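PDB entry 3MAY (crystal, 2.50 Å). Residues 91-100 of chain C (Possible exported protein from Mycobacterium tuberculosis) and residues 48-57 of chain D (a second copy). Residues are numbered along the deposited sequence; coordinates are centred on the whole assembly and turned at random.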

# COMPACT_ATOMS: atom_id res chain seq x y z
N GLY C 91 -4.95 -7.86 0.48
CA GLY C 91 -3.86 -8.60 1.11
C GLY C 91 -3.99 -10.10 0.90
O GLY C 91 -3.08 -10.75 0.36
N LEU C 92 -5.12 -10.65 1.31
CA LEU C 92 -5.40 -12.08 1.18
C LEU C 92 -5.37 -12.59 -0.27
O LEU C 92 -4.96 -13.72 -0.52
CB LEU C 92 -6.73 -12.43 1.84
CG LEU C 92 -7.42 -13.78 1.60
CD1 LEU C 92 -6.79 -14.87 2.35
CD2 LEU C 92 -8.88 -13.65 2.04
N MET C 93 -5.84 -11.76 -1.20
CA MET C 93 -5.80 -12.12 -2.62
C MET C 93 -4.33 -12.27 -3.02
O MET C 93 -3.90 -13.36 -3.46
CB MET C 93 -6.52 -11.09 -3.47
CG MET C 93 -7.31 -11.70 -4.59
SD MET C 93 -7.55 -10.57 -5.99
CE MET C 93 -6.07 -10.93 -6.94
N GLN C 94 -3.56 -11.21 -2.81
CA GLN C 94 -2.11 -11.24 -3.03
C GLN C 94 -1.49 -12.44 -2.38
O GLN C 94 -0.59 -13.04 -2.96
CB GLN C 94 -1.39 -9.97 -2.57
CG GLN C 94 -1.94 -8.67 -3.17
CD GLN C 94 -1.26 -7.43 -2.58
OE1 GLN C 94 -0.73 -7.45 -1.45
NE2 GLN C 94 -1.27 -6.33 -3.35
N ALA C 95 -1.98 -12.81 -1.19
CA ALA C 95 -1.45 -13.99 -0.46
C ALA C 95 -1.67 -15.34 -1.20
O ALA C 95 -0.76 -16.20 -1.26
CB ALA C 95 -2.02 -14.04 0.97
N VAL C 96 -2.88 -15.52 -1.75
CA VAL C 96 -3.20 -16.61 -2.66
C VAL C 96 -2.26 -16.61 -3.91
O VAL C 96 -1.53 -17.63 -4.13
CB VAL C 96 -4.68 -16.63 -3.12
CG1 VAL C 96 -4.93 -17.86 -4.03
CG2 VAL C 96 -5.66 -16.57 -1.94
N GLN C 97 -2.27 -15.52 -4.69
CA GLN C 97 -1.40 -15.41 -5.88
C GLN C 97 -0.02 -15.87 -5.49
O GLN C 97 0.41 -16.88 -6.00
CB GLN C 97 -1.36 -13.99 -6.50
CG GLN C 97 -2.71 -13.49 -7.00
CD GLN C 97 -2.73 -12.01 -7.49
OE1 GLN C 97 -2.19 -11.08 -6.83
NE2 GLN C 97 -3.42 -11.79 -8.62
N GLY C 98 0.63 -15.21 -4.53
CA GLY C 98 1.98 -15.64 -4.06
C GLY C 98 2.10 -17.12 -3.73
O GLY C 98 3.20 -17.72 -3.88
N ALA C 99 1.00 -17.74 -3.29
CA ALA C 99 1.02 -19.20 -2.96
C ALA C 99 0.98 -20.05 -4.24
O ALA C 99 1.64 -21.11 -4.36
CB ALA C 99 -0.14 -19.53 -2.05
N ARG C 100 0.17 -19.54 -5.19
CA ARG C 100 0.04 -20.07 -6.54
C ARG C 100 1.37 -20.06 -7.24
O ARG C 100 1.98 -21.14 -7.45
CB ARG C 100 -0.97 -19.18 -7.31
N SER D 48 0.65 -17.13 6.74
CA SER D 48 -0.67 -17.11 6.17
C SER D 48 -0.49 -17.51 4.70
O SER D 48 -1.29 -18.26 4.15
CB SER D 48 -1.45 -15.79 6.47
OG SER D 48 -1.17 -14.73 5.58
N VAL D 49 0.62 -17.09 4.09
CA VAL D 49 1.04 -17.67 2.80
C VAL D 49 1.29 -19.18 2.92
O VAL D 49 0.88 -19.95 2.07
CB VAL D 49 2.30 -16.98 2.22
CG1 VAL D 49 3.11 -17.95 1.32
CG2 VAL D 49 1.93 -15.70 1.46
N ALA D 50 1.97 -19.58 4.00
CA ALA D 50 2.39 -20.95 4.15
C ALA D 50 1.19 -21.85 4.36
O ALA D 50 1.09 -22.90 3.72
CB ALA D 50 3.45 -21.12 5.29
N SER D 51 0.26 -21.46 5.21
CA SER D 51 -0.86 -22.35 5.45
C SER D 51 -1.75 -22.45 4.22
O SER D 51 -2.51 -23.40 4.11
CB SER D 51 -1.68 -21.93 6.65
OG SER D 51 -2.24 -20.67 6.41
N LEU D 52 -1.65 -21.45 3.33
CA LEU D 52 -2.44 -21.40 2.13
C LEU D 52 -1.89 -22.42 1.15
O LEU D 52 -2.69 -23.21 0.57
CB LEU D 52 -2.49 -20.00 1.50
CG LEU D 52 -3.58 -18.99 2.01
CD1 LEU D 52 -3.52 -17.63 1.29
CD2 LEU D 52 -4.98 -19.50 1.86
N LYS D 53 -0.55 -22.45 1.01
CA LYS D 53 0.11 -23.45 0.18
C LYS D 53 -0.22 -24.86 0.67
O LYS D 53 -0.44 -25.76 -0.15
CB LYS D 53 1.65 -23.27 0.17
CG LYS D 53 2.25 -22.55 -1.06
CD LYS D 53 3.53 -23.21 -1.59
CE LYS D 53 4.35 -22.21 -2.49
NZ LYS D 53 4.88 -22.73 -3.81
N ALA D 54 -0.24 -25.05 2.00
CA ALA D 54 -0.43 -26.38 2.57
C ALA D 54 -1.83 -26.85 2.22
O ALA D 54 -2.07 -28.03 1.94
CB ALA D 54 -0.24 -26.36 4.05
N HIS D 55 -2.74 -25.91 2.15
CA HIS D 55 -4.09 -26.26 1.83
C HIS D 55 -4.32 -26.50 0.32
O HIS D 55 -5.17 -27.33 -0.05
CB HIS D 55 -5.04 -25.21 2.35
CG HIS D 55 -6.47 -25.62 2.22
ND1 HIS D 55 -7.29 -25.13 1.24
CD2 HIS D 55 -7.20 -26.52 2.91
CE1 HIS D 55 -8.48 -25.69 1.35
NE2 HIS D 55 -8.46 -26.52 2.37
N PHE D 56 -3.59 -25.76 -0.51
CA PHE D 56 -3.65 -25.89 -1.95
C PHE D 56 -2.92 -27.14 -2.49
O PHE D 56 -3.18 -27.53 -3.63
CB PHE D 56 -3.02 -24.68 -2.62
CG PHE D 56 -3.85 -23.42 -2.58
CD1 PHE D 56 -5.03 -23.35 -1.86
CD2 PHE D 56 -3.41 -22.28 -3.25
CE1 PHE D 56 -5.78 -22.19 -1.80
CE2 PHE D 56 -4.13 -21.13 -3.20
CZ PHE D 56 -5.35 -21.08 -2.47
N GLU D 57 -2.00 -27.71 -1.70
CA GLU D 57 -1.21 -28.87 -2.14
C GLU D 57 -2.06 -30.10 -1.94
O GLU D 57 -1.90 -31.13 -2.64
CB GLU D 57 0.09 -29.04 -1.31
CG GLU D 57 1.32 -28.19 -1.73
CD GLU D 57 2.46 -28.27 -0.66
OE1 GLU D 57 2.15 -28.05 0.55
OE2 GLU D 57 3.64 -28.56 -1.03

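Two helices from two copies of the same protein meet here, running in broadly the same direction but crossing at -55°, with their axes 8.9 Å apart at the closest point. The backbones come near each other at two places one helical turn apart: the CA of Ala95(C) lies 5.5 Å from the CA of Val49(D), and the CA of Ala99(C) lies 5.4 Å from the CA of Lys53(D). On chain C both of these positions are alanine, and on chain C each side chain there is a single methyl. Within each helix the i to i+4 pattern holds, as in Ala95(C) N to Gly91(C) O at 2.8 Å and Phe56(D) N to Leu52(D) O at 2.9 Å. No hydrogen bond crosses between the stretches, so the contact, which buries 410 Å², rests on apolar packing.

Leu52(D) is the hub. Its CA-to-CB bond points toward chain C, and with chi1 in m and chi2 in t its CD1 reaches three residues at once: 3.9 Å from Ala95(C) CB, 4.0 Å from Val96(C) CG2 and 4.4 Å from Leu92(C) CD1. Leu92(C) sets out sideways, yet its end comes nearer and closes the N-terminal side of this cluster. Leu52(D) also meets Ala99(C) nearer its root, its CB 4.3 Å from Ala99(C) CB.

One turn further along chain D, Phe56(D) also points toward the partner. Val96(C) CG1 meets the ring at its edge, near the ring plane, 3.5 Å from Phe56(D) CE2, so this is a tight edge contact and not packing on the ring face. Ala99(C) CB approaches obliquely, 4.4 Å from Phe56(D) CD2. Ala99(C) has the most area covered by the partner of any residue here, although its side chain is one methyl: Leu52(D), Lys53(D) and Phe56(D) all come within 4.5 Å of it.

The flank is built from more exposed residues. Val49(D) places CG2 4.3 Å from Ala95(C) CB and 3.9 Å from Ala95(C) O. The aliphatic part of Lys53(D) packs against Ala99(C), with Lys53(D) CG 4.0 Å from Ala99(C) CB and Lys53(D) CE 3.5 Å from Ala99(C) O. Gly98(C) has room for a CB, which would sit 4.4 Å from Val49(D) CG2, so this contact alone does not demand glycine there. Two alanines on chain C sit where the backbones come closest, and Leu52(D) and Phe56(D) fill the space beside them, with Val96(C) and Leu92(C) adding apolar surface from chain C.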